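Local coordinates for protein lactaldehyde dehydrogenase (Methanocaldococcus jannaschii, PDB 3PQA) that oxidises lactaldehyde to lactate with NAD, in preference to NADP, as a step in the biosynthesis of coenzyme F420, at residues Q68-K73 against R97-F102; V93-S98 against F142-S147. All blocks are in the same frame, centred on the assembly; numbering follows the deposited sequence.

Contact 1: Q68-K73 against R97-F102; sequences QIKEKK and RSIGTF
Apolar helix-to-helix packing joins I69, near the C-terminal end of helix 55-71, to S98, I99 and F102 in the middle of helix 88-111, within the helical layer of the aldehyde dehydrogenase fold. No hydrogen bond crosses between 68-73 and 97-102, and the CA atoms of I69 and I99 come within 6.4 Å of each other. I69 points at the opposing helix and divides its two branches among three residues. Its CG2 methyl lies 3.5 Å from I99 CG1, the two side chains running antiparallel alongside each other. I69 CG2 also touches S98 OG at 3.5 Å; that hydroxyl is not left without a partner by the apolar contact, because it hydrogen-bonds to the carbonyl of V95 one turn back in its own helix. The other branch of I69, with CG1 beside the backbone N (chi1 -66°), extends to CD1, which meets the F102 ring obliquely, 3.7 Å from CD2. With an alanine here, F102 CD2 would lose the I69 CD1 methyl and I99 CG1 the CG2 methyl, probably opening a gap between the two helices. Beyond I69, I99 CD1 ends 3.8 Å from K70 CA, against the root of a lysine whose amine leads away from the contact. The extended K73 side chain reaches helix 88-111, where NZ forms a salt bridge with E96. Elsewhere around the contact, L176 and I179 of helix 171-186 pack on I69, while A148 and A152 of helix 145-156 pack on F102. This is helix-against-helix packing within the N-terminal helices of the aldehyde dehydrogenase fold, away from the annotated sites.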
# COMPACT_ATOMS: atom_id res chain seq x y z
N GLN B 68 -12.63 -16.87 -24.25
CA GLN B 68 -13.27 -18.16 -24.58
C GLN B 68 -14.50 -18.49 -23.72
O GLN B 68 -15.50 -19.01 -24.23
CB GLN B 68 -12.29 -19.30 -24.47
CG GLN B 68 -11.17 -19.30 -25.52
CD GLN B 68 -10.29 -20.50 -25.32
OE1 GLN B 68 -10.73 -21.64 -25.50
NE2 GLN B 68 -9.06 -20.27 -24.88
N ILE B 69 -14.40 -18.20 -22.42
CA ILE B 69 -15.52 -18.43 -21.49
C ILE B 69 -16.70 -17.57 -21.93
O ILE B 69 -17.83 -18.05 -21.98
CB ILE B 69 -15.14 -18.10 -20.02
CG1 ILE B 69 -14.08 -19.07 -19.50
CG2 ILE B 69 -16.39 -18.14 -19.10
CD1 ILE B 69 -13.49 -18.72 -18.11
N LYS B 70 -16.43 -16.31 -22.25
CA LYS B 70 -17.46 -15.40 -22.74
C LYS B 70 -18.13 -15.92 -24.03
O LYS B 70 -19.36 -15.86 -24.15
CB LYS B 70 -16.90 -13.99 -22.93
CG LYS B 70 -17.90 -12.93 -23.36
CD LYS B 70 -17.21 -11.58 -23.51
CE LYS B 70 -18.08 -10.53 -24.18
NZ LYS B 70 -19.13 -10.04 -23.26
N GLU B 71 -17.33 -16.46 -24.95
CA GLU B 71 -17.87 -16.97 -26.22
C GLU B 71 -18.68 -18.26 -26.04
O GLU B 71 -19.54 -18.58 -26.87
CB GLU B 71 -16.76 -17.17 -27.26
CG GLU B 71 -16.12 -15.86 -27.71
CD GLU B 71 -14.91 -16.04 -28.61
OE1 GLU B 71 -14.30 -17.14 -28.62
OE2 GLU B 71 -14.55 -15.06 -29.31
N LYS B 72 -18.43 -18.96 -24.94
CA LYS B 72 -19.10 -20.22 -24.62
C LYS B 72 -20.07 -20.07 -23.43
O LYS B 72 -20.47 -21.07 -22.84
CB LYS B 72 -18.08 -21.32 -24.31
CG LYS B 72 -17.22 -21.73 -25.51
CD LYS B 72 -16.18 -22.79 -25.11
CE LYS B 72 -16.69 -24.20 -25.36
NZ LYS B 72 -16.48 -24.60 -26.78
N LYS B 73 -20.46 -18.83 -23.12
CA LYS B 73 -21.23 -18.55 -21.90
C LYS B 73 -22.47 -19.44 -21.73
O LYS B 73 -22.64 -20.08 -20.69
CB LYS B 73 -21.62 -17.08 -21.82
CG LYS B 73 -22.15 -16.73 -20.45
CD LYS B 73 -22.51 -15.27 -20.28
CE LYS B 73 -23.12 -15.08 -18.89
NZ LYS B 73 -23.93 -13.83 -18.82
N ARG B 97 -19.21 -14.22 -13.51
CA ARG B 97 -18.19 -14.00 -12.48
C ARG B 97 -16.83 -14.57 -12.89
O ARG B 97 -15.79 -13.94 -12.67
CB ARG B 97 -18.59 -14.64 -11.15
CG ARG B 97 -20.00 -14.39 -10.74
CD ARG B 97 -20.11 -13.24 -9.84
NE ARG B 97 -19.86 -13.63 -8.45
CZ ARG B 97 -20.19 -12.88 -7.41
NH1 ARG B 97 -19.91 -13.29 -6.18
NH2 ARG B 97 -20.82 -11.72 -7.59
N SER B 98 -16.84 -15.79 -13.45
CA SER B 98 -15.59 -16.45 -13.85
C SER B 98 -14.83 -15.65 -14.90
O SER B 98 -13.60 -15.62 -14.86
CB SER B 98 -15.85 -17.90 -14.28
OG SER B 98 -16.38 -17.98 -15.59
N ILE B 99 -15.56 -15.01 -15.82
CA ILE B 99 -14.93 -14.13 -16.83
C ILE B 99 -14.20 -13.01 -16.10
O ILE B 99 -13.02 -12.73 -16.38
CB ILE B 99 -15.98 -13.54 -17.81
CG1 ILE B 99 -16.67 -14.66 -18.58
CG2 ILE B 99 -15.32 -12.58 -18.78
CD1 ILE B 99 -18.00 -14.25 -19.21
N GLY B 100 -14.90 -12.40 -15.14
CA GLY B 100 -14.33 -11.33 -14.33
C GLY B 100 -13.08 -11.74 -13.54
O GLY B 100 -12.12 -10.97 -13.44
N THR B 101 -13.09 -12.95 -13.00
CA THR B 101 -11.97 -13.46 -12.22
C THR B 101 -10.71 -13.62 -13.07
O THR B 101 -9.62 -13.24 -12.66
CB THR B 101 -12.37 -14.79 -11.54
OG1 THR B 101 -13.46 -14.50 -10.65
CG2 THR B 101 -11.22 -15.41 -10.75
N PHE B 102 -10.87 -14.20 -14.27
CA PHE B 102 -9.73 -14.30 -15.17
C PHE B 102 -9.22 -12.93 -15.61
O PHE B 102 -8.01 -12.71 -15.67
CB PHE B 102 -10.02 -15.25 -16.35
CG PHE B 102 -9.82 -16.70 -16.00
CD1 PHE B 102 -8.54 -17.24 -15.93
CD2 PHE B 102 -10.92 -17.53 -15.71
CE1 PHE B 102 -8.34 -18.60 -15.58
CE2 PHE B 102 -10.73 -18.87 -15.36
CZ PHE B 102 -9.44 -19.40 -15.30

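Contact 2: V93-S98 against F142-S147; sequences VEVERS and FPLNLS
The turn leading into helix 145-156 is held by a buried carboxylate, that of E94 on helix 88-111, in a part of the fold where F142 lies about 7 Å, side chain to side chain, from C275, the probable catalytic cysteine. E94 OE2 accepts two backbone N-H groups: N145 N at 2.9 Å, on the lone pair facing away from the other oxygen and fairly straight (160°), and L144 N at 2.8 Å, nearly in line with the C-O bond but more bent (132°). CG anti to the backbone N (chi1 -177°) and an extended chain beyond it carry the carboxylate to this turn. The second oxygen, OE1, rests 3.4 Å from F142 CA and is salt-bridged to K86, which also makes a cation-pi contact with the F142 ring; the lysine's positive charge probably offsets the negative charge of buried E94. N145 ND2 lies 3.5 Å from R97 CB; the N145 amide probably accepts from T101 OG1 through OD1 and donates to D430 through ND2. L144 CD2 packs against V95 CG2 at 3.9 Å. Helix 73-84 covers E94 and P143 through L80, helix 171-186 meets L144 and P143 through V172, and S147 OG, bonded to P143 O, also hydrogen-bonds weakly to T138 on strand 122-138.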
# COMPACT_ATOMS: atom_id res chain seq x y z
N VAL B 93 -24.95 -16.27 -14.04
CA VAL B 93 -24.25 -15.42 -13.08
C VAL B 93 -22.88 -16.00 -12.71
O VAL B 93 -21.88 -15.27 -12.77
CB VAL B 93 -25.12 -15.06 -11.84
CG1 VAL B 93 -24.30 -14.29 -10.80
CG2 VAL B 93 -26.35 -14.20 -12.28
N GLU B 94 -22.80 -17.29 -12.38
CA GLU B 94 -21.48 -17.90 -12.10
C GLU B 94 -20.52 -17.75 -13.29
O GLU B 94 -19.34 -17.39 -13.12
CB GLU B 94 -21.57 -19.37 -11.67
CG GLU B 94 -20.18 -19.93 -11.31
CD GLU B 94 -20.15 -21.39 -10.90
OE1 GLU B 94 -21.20 -22.00 -10.61
OE2 GLU B 94 -19.02 -21.94 -10.86
N VAL B 95 -21.01 -18.02 -14.50
CA VAL B 95 -20.17 -17.91 -15.70
C VAL B 95 -19.64 -16.48 -15.87
O VAL B 95 -18.45 -16.29 -16.13
CB VAL B 95 -20.86 -18.38 -17.00
CG1 VAL B 95 -19.90 -18.22 -18.17
CG2 VAL B 95 -21.33 -19.83 -16.91
N GLU B 96 -20.53 -15.50 -15.70
CA GLU B 96 -20.14 -14.08 -15.79
C GLU B 96 -19.06 -13.72 -14.74
O GLU B 96 -18.08 -13.02 -15.07
CB GLU B 96 -21.38 -13.18 -15.66
CG GLU B 96 -21.15 -11.73 -16.07
CD GLU B 96 -20.90 -11.54 -17.56
OE1 GLU B 96 -21.40 -12.34 -18.38
OE2 GLU B 96 -20.20 -10.56 -17.93
N ARG B 97 -19.21 -14.22 -13.51
CA ARG B 97 -18.19 -14.00 -12.48
C ARG B 97 -16.83 -14.57 -12.89
O ARG B 97 -15.79 -13.94 -12.67
CB ARG B 97 -18.59 -14.64 -11.15
CG ARG B 97 -20.00 -14.39 -10.74
CD ARG B 97 -20.11 -13.24 -9.84
NE ARG B 97 -19.86 -13.63 -8.45
CZ ARG B 97 -20.19 -12.88 -7.41
NH1 ARG B 97 -19.91 -13.29 -6.18
NH2 ARG B 97 -20.82 -11.72 -7.59
N SER B 98 -16.84 -15.79 -13.45
CA SER B 98 -15.59 -16.45 -13.85
C SER B 98 -14.83 -15.65 -14.90
O SER B 98 -13.60 -15.62 -14.86
CB SER B 98 -15.85 -17.90 -14.28
OG SER B 98 -16.38 -17.98 -15.59
N PHE B 142 -19.70 -24.24 -6.98
CA PHE B 142 -19.39 -23.19 -7.95
C PHE B 142 -18.11 -23.66 -8.66
O PHE B 142 -17.05 -23.03 -8.54
CB PHE B 142 -19.23 -21.81 -7.26
CG PHE B 142 -20.51 -21.30 -6.64
CD1 PHE B 142 -21.25 -20.30 -7.26
CD2 PHE B 142 -21.00 -21.86 -5.45
CE1 PHE B 142 -22.47 -19.84 -6.69
CE2 PHE B 142 -22.21 -21.44 -4.88
CZ PHE B 142 -22.95 -20.42 -5.50
N PRO B 143 -18.22 -24.78 -9.40
CA PRO B 143 -17.03 -25.42 -9.96
C PRO B 143 -16.30 -24.58 -11.00
O PRO B 143 -15.10 -24.77 -11.22
CB PRO B 143 -17.60 -26.71 -10.58
CG PRO B 143 -19.01 -26.35 -10.94
CD PRO B 143 -19.47 -25.43 -9.85
N LEU B 144 -17.00 -23.66 -11.65
CA LEU B 144 -16.34 -22.84 -12.65
C LEU B 144 -15.66 -21.64 -11.98
O LEU B 144 -14.45 -21.47 -12.11
CB LEU B 144 -17.30 -22.39 -13.76
CG LEU B 144 -16.74 -21.47 -14.85
CD1 LEU B 144 -15.57 -22.12 -15.58
CD2 LEU B 144 -17.84 -21.06 -15.83
N ASN B 145 -16.42 -20.82 -11.27
CA ASN B 145 -15.80 -19.65 -10.64
C ASN B 145 -14.82 -19.98 -9.50
O ASN B 145 -13.80 -19.30 -9.35
CB ASN B 145 -16.82 -18.58 -10.21
CG ASN B 145 -16.17 -17.21 -9.95
OD1 ASN B 145 -15.26 -16.78 -10.68
ND2 ASN B 145 -16.64 -16.52 -8.92
N LEU B 146 -15.10 -21.02 -8.72
CA LEU B 146 -14.17 -21.37 -7.65
C LEU B 146 -12.89 -22.02 -8.19
O LEU B 146 -11.85 -21.93 -7.55
CB LEU B 146 -14.82 -22.19 -6.53
CG LEU B 146 -15.87 -21.43 -5.71
CD1 LEU B 146 -16.48 -22.33 -4.63
CD2 LEU B 146 -15.30 -20.16 -5.07
N SER B 147 -12.98 -22.68 -9.35
CA SER B 147 -11.77 -23.07 -10.11
C SER B 147 -11.02 -21.83 -10.61
O SER B 147 -9.79 -21.77 -10.50
CB SER B 147 -12.11 -24.02 -11.26
OG SER B 147 -12.56 -25.28 -10.76

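Helix 88-111 is common to both contacts, whose segments overlap at R97 and S98, although R97 touches across contact 2 alone; their centres are about 8 Å apart. Both are buried, but contact 1 lies farther from the chain centre, about 17 Å against 10 Å between centres, and has an exposed lysine at its margin. Its chemistry is apolar, joining one helix to another; contact 2 joins the same helix to a turn and a helix start, where backbone N-H groups need an acceptor and a charged side chain provides it. The two merge physically: V95 CG1 packs 3.6 Å from I69 CG2 and 3.5 Å from K73 CG. Contact 1 is away from the annotated sites, whereas contact 2 approaches the probable active site.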